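Local coordinates for protein sugar-binding transcriptional regulator, LacI family (Enterococcus faecalis, PDB 3CS3) that probably acts as a DNA-binding transcriptional repressor of the LacI family that responds to a sugar ligand, at residues R5-I10 with M57-I62; N9-Y14 with F37-I42; G80-V85 with H245-E250. All blocks are in the same frame, centred on the assembly; numbering follows the deposited sequence.

Interaction 1: R5-I10 with M57-I62; sequences RRQTNI and MVDGAI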
loop_
_atom_site.group_PDB
_atom_site.type_symbol
_atom_site.label_atom_id
_atom_site.label_comp_id
_atom_site.label_asym_id
_atom_site.label_seq_id
_atom_site.Cartn_x
_atom_site.Cartn_y
_atom_site.Cartn_z
ATOM N N ARG A 5 21.247 13.619 -23.693
ATOM C CA ARG A 5 21.669 12.451 -24.469
ATOM C C ARG A 5 20.775 11.217 -24.336
ATOM O O ARG A 5 21.011 10.210 -25.000
ATOM C CB ARG A 5 23.135 12.097 -24.166
ATOM C CG ARG A 5 23.430 11.753 -22.711
ATOM C CD ARG A 5 24.855 12.150 -22.317
ATOM N NE ARG A 5 25.129 13.568 -22.568
ATOM C CZ ARG A 5 24.829 14.566 -21.737
ATOM N NH1 ARG A 5 25.123 15.815 -22.074
ATOM N NH2 ARG A 5 24.236 14.326 -20.572
ATOM N N ARG A 6 19.746 11.301 -23.496
ATOM C CA ARG A 6 18.879 10.157 -23.238
ATOM C C ARG A 6 17.422 10.563 -23.108
ATOM O O ARG A 6 17.103 11.603 -22.537
ATOM C CB ARG A 6 19.313 9.452 -21.956
ATOM C CG ARG A 6 19.559 7.967 -22.121
ATOM C CD ARG A 6 20.671 7.497 -21.195
ATOM N NE ARG A 6 21.561 8.591 -20.796
ATOM C CZ ARG A 6 22.818 8.441 -20.383
ATOM N NH1 ARG A 6 23.531 9.507 -20.041
ATOM N NH2 ARG A 6 23.368 7.235 -20.318
ATOM N N GLN A 7 16.544 9.730 -23.647
ATOM C CA GLN A 7 15.129 9.814 -23.350
ATOM C C GLN A 7 14.629 8.395 -23.173
ATOM O O GLN A 7 14.492 7.658 -24.141
ATOM C CB GLN A 7 14.380 10.533 -24.462
ATOM C CG GLN A 7 12.896 10.694 -24.226
ATOM C CD GLN A 7 12.362 11.980 -24.808
ATOM O OE1 GLN A 7 12.808 13.070 -24.443
ATOM N NE2 GLN A 7 11.401 11.867 -25.717
ATOM N N THR A 8 14.380 8.019 -21.921
ATOM C CA THR A 8 14.029 6.649 -21.561
ATOM C C THR A 8 12.523 6.448 -21.467
ATOM O O THR A 8 12.060 5.310 -21.308
ATOM C CB THR A 8 14.654 6.262 -20.198
ATOM O OG1 THR A 8 14.126 7.103 -19.163
ATOM C CG2 THR A 8 16.166 6.412 -20.230
ATOM N N ASN A 9 11.785 7.557 -21.604
ATOM C CA ASN A 9 10.348 7.665 -21.289
ATOM C C ASN A 9 9.891 6.996 -19.983
ATOM O O ASN A 9 8.824 6.372 -19.897
ATOM C CB ASN A 9 9.400 7.470 -22.507
ATOM C CG ASN A 9 9.385 6.050 -23.084
ATOM O OD1 ASN A 9 9.070 5.879 -24.263
ATOM N ND2 ASN A 9 9.668 5.039 -22.269
ATOM N N ILE A 10 10.716 7.171 -18.948
ATOM C CA ILE A 10 10.448 6.659 -17.600
ATOM C C ILE A 10 10.541 7.783 -16.567
ATOM O O ILE A 10 11.504 8.561 -16.550
ATOM C CB ILE A 10 11.387 5.473 -17.214
ATOM C CG1 ILE A 10 11.183 4.299 -18.177
ATOM C CG2 ILE A 10 11.092 4.968 -15.797
ATOM C CD1 ILE A 10 12.306 3.286 -18.185
ATOM N N MET A 57 18.911 6.608 -16.564
ATOM C CA MET A 57 17.835 5.653 -16.842
ATOM C C MET A 57 16.428 6.195 -16.547
ATOM O O MET A 57 15.429 5.521 -16.807
ATOM C CB MET A 57 18.088 4.345 -16.081
ATOM C CG MET A 57 18.909 3.314 -16.864
ATOM S SD MET A 57 20.096 2.384 -15.868
ATOM C CE MET A 57 21.309 3.642 -15.446
ATOM N N VAL A 58 16.359 7.415 -16.021
ATOM C CA VAL A 58 15.088 8.057 -15.682
ATOM C C VAL A 58 15.064 9.498 -16.202
ATOM O O VAL A 58 16.019 10.255 -16.000
ATOM C CB VAL A 58 14.797 7.940 -14.144
ATOM C CG1 VAL A 58 14.127 9.175 -13.573
ATOM C CG2 VAL A 58 13.962 6.700 -13.852
ATOM N N ASP A 59 13.985 9.859 -16.896
ATOM C CA ASP A 59 13.852 11.192 -17.493
ATOM C C ASP A 59 13.615 12.291 -16.465
ATOM O O ASP A 59 14.213 13.364 -16.549
ATOM C CB ASP A 59 12.718 11.221 -18.525
ATOM C CG ASP A 59 13.086 10.546 -19.836
ATOM O OD1 ASP A 59 14.247 10.112 -20.012
ATOM O OD2 ASP A 59 12.196 10.449 -20.698
ATOM N N GLY A 60 12.726 12.022 -15.514
ATOM C CA GLY A 60 12.312 13.007 -14.523
ATOM C C GLY A 60 11.750 12.354 -13.275
ATOM O O GLY A 60 11.538 11.145 -13.247
ATOM N N ALA A 61 11.497 13.153 -12.242
ATOM C CA ALA A 61 11.047 12.606 -10.967
ATOM C C ALA A 61 9.787 13.266 -10.424
ATOM O O ALA A 61 9.574 14.467 -10.604
ATOM C CB ALA A 61 12.176 12.655 -9.925
ATOM N N ILE A 62 8.952 12.455 -9.777
ATOM C CA ILE A 62 7.852 12.939 -8.958
ATOM C C ILE A 62 8.163 12.523 -7.520
ATOM O O ILE A 62 8.312 11.336 -7.237
ATOM C CB ILE A 62 6.488 12.375 -9.423
ATOM C CG1 ILE A 62 6.129 12.912 -10.813
ATOM C CG2 ILE A 62 5.380 12.723 -8.426
ATOM C CD1 ILE A 62 4.961 12.190 -11.468
#
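Asp59 turns its carboxylate onto the backbone of Thr8 and Asn9, a worked example of how one acidic side chain can organise a loop just before a strand. The N-H of Thr8 points almost straight at Asp59 OD1 (N to OD1 2.8 Å, 169° at the hydrogen), reaching it on the syn side and somewhat out of the carboxylate plane. The second oxygen accepts a weak, strongly bent bond from the next amide, Asn9 N to Asp59 OD2 at 3.1 Å. Thr8 OG1 lies 3.1 Å from Asp59 OD1 and equally 3.1 Å from Met57 O, so its single proton could serve either. With chi1 at 63°, OG1 sits between the backbone N and the carbonyl carbon of Thr8, and it also takes a weak bond from Ile10 N. Gln7 adds its CG, 3.6 Å from Asp59 OD2.

Asp59 gives as well as receives: its N donates to Ile10 O over 2.8 Å. Next to this bond, Ile10 and Val58 cross at about a right angle, their CG2 methyls 3.9 Å apart. Farther out, Tyr39 touches both Gln7 and Asp59, Met247 of helix 232-247 packs on Asp59, and Phe52 of the second subunit packs on Ile10 and Met57. The loop before strand 10-15 is thus fastened where that strand enters the mixed sheet beside strand 60-64, at the beginning of a type I periplasmic-binding-protein-like fold. In LacI-family regulators this first strand follows the linker from the DNA-binding headpiece.

Interaction 2: N9-Y14 with F37-I42; sequences NIIGVY and FDYEMI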
loop_
_atom_site.group_PDB
_atom_site.type_symbol
_atom_site.label_atom_id
_atom_site.label_comp_id
_atom_site.label_asym_id
_atom_site.label_seq_id
_atom_site.Cartn_x
_atom_site.Cartn_y
_atom_site.Cartn_z
ATOM N N ASN A 9 11.785 7.557 -21.604
ATOM C CA ASN A 9 10.348 7.665 -21.289
ATOM C C ASN A 9 9.891 6.996 -19.983
ATOM O O ASN A 9 8.824 6.372 -19.897
ATOM C CB ASN A 9 9.400 7.470 -22.507
ATOM C CG ASN A 9 9.385 6.050 -23.084
ATOM O OD1 ASN A 9 9.070 5.879 -24.263
ATOM N ND2 ASN A 9 9.668 5.039 -22.269
ATOM N N ILE A 10 10.716 7.171 -18.948
ATOM C CA ILE A 10 10.448 6.659 -17.600
ATOM C C ILE A 10 10.541 7.783 -16.567
ATOM O O ILE A 10 11.504 8.561 -16.550
ATOM C CB ILE A 10 11.387 5.473 -17.214
ATOM C CG1 ILE A 10 11.183 4.299 -18.177
ATOM C CG2 ILE A 10 11.092 4.968 -15.797
ATOM C CD1 ILE A 10 12.306 3.286 -18.185
ATOM N N ILE A 11 9.513 7.886 -15.730
ATOM C CA ILE A 11 9.525 8.815 -14.606
ATOM C C ILE A 11 9.769 8.026 -13.323
ATOM O O ILE A 11 9.110 7.018 -13.077
ATOM C CB ILE A 11 8.196 9.633 -14.520
ATOM C CG1 ILE A 11 7.943 10.418 -15.822
ATOM C CG2 ILE A 11 8.184 10.566 -13.301
ATOM C CD1 ILE A 11 9.040 11.427 -16.199
ATOM N N GLY A 12 10.746 8.464 -12.534
ATOM C CA GLY A 12 10.979 7.899 -11.206
ATOM C C GLY A 12 10.055 8.533 -10.180
ATOM O O GLY A 12 9.978 9.752 -10.075
ATOM N N VAL A 13 9.335 7.708 -9.432
ATOM C CA VAL A 13 8.428 8.213 -8.414
ATOM C C VAL A 13 8.972 7.818 -7.044
ATOM O O VAL A 13 9.093 6.638 -6.732
ATOM C CB VAL A 13 6.986 7.710 -8.629
ATOM C CG1 VAL A 13 6.069 8.214 -7.527
ATOM C CG2 VAL A 13 6.463 8.156 -9.998
ATOM N N TYR A 14 9.326 8.818 -6.244
ATOM C CA TYR A 14 9.971 8.576 -4.959
ATOM C C TYR A 14 8.998 8.773 -3.806
ATOM O O TYR A 14 8.608 9.897 -3.486
ATOM C CB TYR A 14 11.239 9.432 -4.817
ATOM C CG TYR A 14 12.319 9.002 -5.783
ATOM C CD1 TYR A 14 13.251 8.031 -5.420
ATOM C CD2 TYR A 14 12.382 9.529 -7.078
ATOM C CE1 TYR A 14 14.229 7.612 -6.306
ATOM C CE2 TYR A 14 13.352 9.114 -7.972
ATOM C CZ TYR A 14 14.275 8.157 -7.576
ATOM O OH TYR A 14 15.246 7.735 -8.451
ATOM N N PHE A 37 0.974 10.200 -22.713
ATOM C CA PHE A 37 2.166 10.729 -23.355
ATOM C C PHE A 37 3.218 9.644 -23.600
ATOM O O PHE A 37 4.393 9.959 -23.818
ATOM C CB PHE A 37 2.754 11.866 -22.514
ATOM C CG PHE A 37 1.839 13.044 -22.370
ATOM C CD1 PHE A 37 1.681 13.949 -23.415
ATOM C CD2 PHE A 37 1.128 13.246 -21.192
ATOM C CE1 PHE A 37 0.830 15.041 -23.287
ATOM C CE2 PHE A 37 0.275 14.338 -21.052
ATOM C CZ PHE A 37 0.125 15.237 -22.102
ATOM N N ASP A 38 2.783 8.381 -23.571
ATOM C CA ASP A 38 3.647 7.197 -23.736
ATOM C C ASP A 38 4.814 7.122 -22.744
ATOM O O ASP A 38 5.906 6.650 -23.085
ATOM C CB ASP A 38 4.158 7.056 -25.183
ATOM C CG ASP A 38 3.040 7.058 -26.205
ATOM O OD1 ASP A 38 3.036 7.961 -27.075
ATOM O OD2 ASP A 38 2.167 6.164 -26.135
ATOM N N TYR A 39 4.582 7.600 -21.524
ATOM C CA TYR A 39 5.566 7.486 -20.456
ATOM C C TYR A 39 5.177 6.383 -19.494
ATOM O O TYR A 39 4.008 6.014 -19.393
ATOM C CB TYR A 39 5.723 8.812 -19.713
ATOM C CG TYR A 39 6.813 9.698 -20.264
ATOM C CD1 TYR A 39 7.983 9.927 -19.543
ATOM C CD2 TYR A 39 6.682 10.302 -21.514
ATOM C CE1 TYR A 39 8.991 10.752 -20.049
ATOM C CE2 TYR A 39 7.684 11.123 -22.032
ATOM C CZ TYR A 39 8.834 11.342 -21.296
ATOM O OH TYR A 39 9.823 12.154 -21.809
ATOM N N GLU A 40 6.174 5.846 -18.807
ATOM C CA GLU A 40 5.949 4.859 -17.764
ATOM C C GLU A 40 6.633 5.283 -16.477
ATOM O O GLU A 40 7.412 6.237 -16.451
ATOM C CB GLU A 40 6.440 3.480 -18.198
ATOM C CG GLU A 40 5.456 2.729 -19.083
ATOM C CD GLU A 40 5.910 1.317 -19.396
ATOM O OE1 GLU A 40 7.130 1.106 -19.575
ATOM O OE2 GLU A 40 5.041 0.420 -19.467
ATOM N N MET A 41 6.345 4.563 -15.405
ATOM C CA MET A 41 6.817 4.970 -14.104
ATOM C C MET A 41 7.476 3.829 -13.340
ATOM O O MET A 41 7.076 2.674 -13.462
ATOM C CB MET A 41 5.670 5.647 -13.339
ATOM C CG MET A 41 5.310 5.072 -11.996
ATOM S SD MET A 41 3.586 5.431 -11.658
ATOM C CE MET A 41 3.106 3.914 -10.825
ATOM N N ILE A 42 8.537 4.152 -12.611
ATOM C CA ILE A 42 9.041 3.247 -11.589
ATOM C C ILE A 42 8.929 3.911 -10.224
ATOM O O ILE A 42 9.095 5.127 -10.095
ATOM C CB ILE A 42 10.477 2.731 -11.856
ATOM C CG1 ILE A 42 11.456 3.885 -12.062
ATOM C CG2 ILE A 42 10.473 1.791 -13.050
ATOM C CD1 ILE A 42 12.643 3.842 -11.123
#
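Asn9, in the conformer given here, sets its CA and CB on the flat of the Tyr39 ring, CA 3.8 Å from the ring centroid and 22° off the normal, a CH-pi contact, with CB over the ring centre. Ile11 comes up at a slant, fitting its CG1 and CD1 end against the CD1-CE1 side of the same ring; each of these two carbons lies 3.8 Å from Tyr39 CD1. Farther along that face of the sheet, Val13 CG2 meets Met41 CG at 3.9 Å as the two chains pass at a slant. Met41 then leads off to Leu27, Ile30 and Leu34 of helix 23-35. On the other face Ile10 CG2 rests on Ile42 CG1, 3.9 Å away, and Phe52 of the second subunit packs on both.

Between the two layers of side chains, four bonds knit the parallel backbones: Glu40 N to Asn9 O, Ile11 N to Glu40 O, Ile42 N to Ile11 O and Val13 N to Ile42 O. The chemistry of this beta-alpha-beta unit implies a division of labour: peptide groups set the register, largely apolar side chains fill both faces, and the carboxylate of Glu40 forms its salt bridge with Lys48 of the second subunit.

Interaction 3: G80-V85 with H245-E250; sequences GHSIVV and HLMRGE
Ser82 presses its side chain against the last turn of helix 232-247, with OG overlapping CA and CB of Met247. OG is 3.3 Å from Met247 CA, a van der Waals approach; its hydrogen bond goes to Asn94 OD1. A buried polar group can therefore face a helix and still be satisfied by a residue just before the neighbouring strand 95-100. Met247 bends at its far end, and its CE returns to 4.1 Å from Ser82 CB, so that the two ends of the side chain, CB and CE, both lie against Ser82 CB. Beyond it, Met247 reaches Tyr39 and Asp59.

Leu246 supplies the other half of the contact. Its CG is anti to the backbone N (chi1 175°), lying close to Ser82, and the CD2 branch reaches Ile83 and Val84. That methyl comes within 3.5 Å of Ile83 O and sits more loosely against Val84, 4.3 Å from its CG2. Ile83 directs its own side chain away from the helix end, onto Ile73, Phe76 and Ala77 of helix 70-78. A sulfate ion, probably from the crystallisation liquor, lies about 4 Å from the side chain of Leu246.

The same helix end closes in a Schellman motif. Glu250 N bonds to His245 O at 2.9 Å, Gly249 N makes a weak bond to Leu246 O, and Gly249 has the positive phi (74°) of the C-prime position. In the conformer given here, Arg248 also forms a salt bridge with Glu250. Strand 82-85 thus carries helix 232-247 on one side and helix 70-78 on the other, the alpha/beta/alpha sandwich typical of periplasmic-binding-protein-like subdomains.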
loop_
_atom_site.group_PDB
_atom_site.type_symbol
_atom_site.label_atom_id
_atom_site.label_comp_id
_atom_site.label_asym_id
_atom_site.label_seq_id
_atom_site.Cartn_x
_atom_site.Cartn_y
_atom_site.Cartn_z
ATOM N N GLY A 80 19.829 18.727 -15.512
ATOM C CA GLY A 80 18.904 18.657 -16.644
ATOM C C GLY A 80 17.598 17.904 -16.439
ATOM O O GLY A 80 16.732 17.925 -17.318
ATOM N N HIS A 81 17.448 17.241 -15.292
ATOM C CA HIS A 81 16.229 16.481 -15.002
ATOM C C HIS A 81 15.121 17.364 -14.446
ATOM O O HIS A 81 15.365 18.226 -13.600
ATOM C CB HIS A 81 16.503 15.342 -14.026
ATOM C CG HIS A 81 17.461 14.317 -14.542
ATOM N ND1 HIS A 81 18.815 14.372 -14.292
ATOM C CD2 HIS A 81 17.258 13.201 -15.281
ATOM C CE1 HIS A 81 19.407 13.335 -14.858
ATOM N NE2 HIS A 81 18.485 12.610 -15.466
ATOM N N SER A 82 13.903 17.133 -14.926
ATOM C CA SER A 82 12.727 17.856 -14.455
ATOM C C SER A 82 12.126 17.168 -13.240
ATOM O O SER A 82 12.073 15.943 -13.186
ATOM C CB SER A 82 11.693 17.944 -15.569
ATOM O OG SER A 82 12.149 18.819 -16.576
ATOM N N ILE A 83 11.676 17.954 -12.263
ATOM C CA ILE A 83 11.122 17.400 -11.022
ATOM C C ILE A 83 9.793 18.050 -10.614
ATOM O O ILE A 83 9.652 19.264 -10.653
ATOM C CB ILE A 83 12.148 17.483 -9.848
ATOM C CG1 ILE A 83 13.421 16.697 -10.180
ATOM C CG2 ILE A 83 11.558 16.908 -8.566
ATOM C CD1 ILE A 83 14.645 17.211 -9.505
ATOM N N VAL A 84 8.817 17.228 -10.242
ATOM C CA VAL A 84 7.610 17.719 -9.578
ATOM C C VAL A 84 7.600 17.260 -8.113
ATOM O O VAL A 84 7.702 16.071 -7.821
ATOM C CB VAL A 84 6.320 17.299 -10.326
ATOM C CG1 VAL A 84 5.087 17.732 -9.562
ATOM C CG2 VAL A 84 6.295 17.933 -11.709
ATOM N N VAL A 85 7.526 18.221 -7.198
ATOM C CA VAL A 85 7.434 17.916 -5.776
ATOM C C VAL A 85 5.988 17.973 -5.300
ATOM O O VAL A 85 5.211 18.843 -5.707
ATOM C CB VAL A 85 8.352 18.819 -4.899
ATOM C CG1 VAL A 85 9.810 18.421 -5.071
ATOM C CG2 VAL A 85 8.158 20.287 -5.219
ATOM N N HIS A 245 4.779 18.481 -19.250
ATOM C CA HIS A 245 4.819 19.885 -19.672
ATOM C C HIS A 245 6.122 20.570 -19.279
ATOM O O HIS A 245 6.695 21.305 -20.074
ATOM C CB HIS A 245 3.623 20.662 -19.105
ATOM C CG HIS A 245 2.335 20.422 -19.836
ATOM N ND1 HIS A 245 1.895 19.162 -20.186
ATOM C CD2 HIS A 245 1.382 21.282 -20.262
ATOM C CE1 HIS A 245 0.735 19.258 -20.809
ATOM N NE2 HIS A 245 0.400 20.534 -20.868
ATOM N N LEU A 246 6.599 20.291 -18.068
ATOM C CA LEU A 246 7.827 20.891 -17.546
ATOM C C LEU A 246 9.075 20.446 -18.310
ATOM O O LEU A 246 9.959 21.263 -18.585
ATOM C CB LEU A 246 7.971 20.601 -16.043
ATOM C CG LEU A 246 9.218 21.000 -15.256
ATOM C CD1 LEU A 246 9.405 22.504 -15.230
ATOM C CD2 LEU A 246 9.117 20.448 -13.854
ATOM N N MET A 247 9.136 19.164 -18.669
ATOM C CA MET A 247 10.309 18.640 -19.364
ATOM C C MET A 247 10.282 18.920 -20.866
ATOM O O MET A 247 11.297 18.773 -21.547
ATOM C CB MET A 247 10.555 17.160 -19.029
ATOM C CG MET A 247 9.926 16.110 -19.931
ATOM S SD MET A 247 10.054 14.449 -19.205
ATOM C CE MET A 247 11.427 14.657 -18.077
ATOM N N ARG A 248 9.120 19.343 -21.360
ATOM C CA ARG A 248 8.939 19.762 -22.751
ATOM C C ARG A 248 9.057 21.280 -22.882
ATOM O O ARG A 248 8.679 21.856 -23.904
ATOM C CB ARG A 248 7.577 19.310 -23.286
ATOM C CG ARG A 248 7.436 17.813 -23.514
ATOM C CD ARG A 248 6.255 17.491 -24.429
ATOM N NE ARG A 248 5.021 18.168 -24.028
ATOM C CZ ARG A 248 3.835 17.982 -24.606
ATOM N NH1 ARG A 248 2.774 18.647 -24.165
ATOM N NH2 ARG A 248 3.704 17.133 -25.620
ATOM N N GLY A 249 9.562 21.927 -21.833
ATOM C CA GLY A 249 9.789 23.371 -21.814
ATOM C C GLY A 249 8.557 24.242 -21.680
ATOM O O GLY A 249 8.669 25.469 -21.616
ATOM N N GLU A 250 7.386 23.612 -21.613
ATOM C CA GLU A 250 6.105 24.317 -21.671
ATOM C C GLU A 250 5.716 24.996 -20.357
ATOM O O GLU A 250 6.440 24.919 -19.357
ATOM C CB GLU A 250 4.997 23.367 -22.146
ATOM C CG GLU A 250 5.124 22.969 -23.612
ATOM C CD GLU A 250 4.443 21.651 -23.944
ATOM O OE1 GLU A 250 3.650 21.152 -23.116
ATOM O OE2 GLU A 250 4.703 21.111 -25.043
#

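Overall arrangement
All three contacts gather near the N-terminal ends of neighbouring strands 40-45, 10-15, 60-64 and 82-85 of the mixed sheet, on the same side of the chain's centre. Interactions 1 and 2 share Asn9 and Ile10, with centres about 7 Å apart, and the probable hydrogen bond from Gly12 N to Gly60 O (2.9 Å) ties their strands together. Interaction 3, its centre about 11 Å from that of interaction 1, joins through Val84 N and Ala61 O, also 2.9 Å apart. It is about 12 Å, centre to centre, from interaction 2, which it meets where Tyr39 OH approaches Met247 SD to 3.5 Å. Interactions 1 and 2 also touch the second subunit, whereas interaction 3 stays within its own chain.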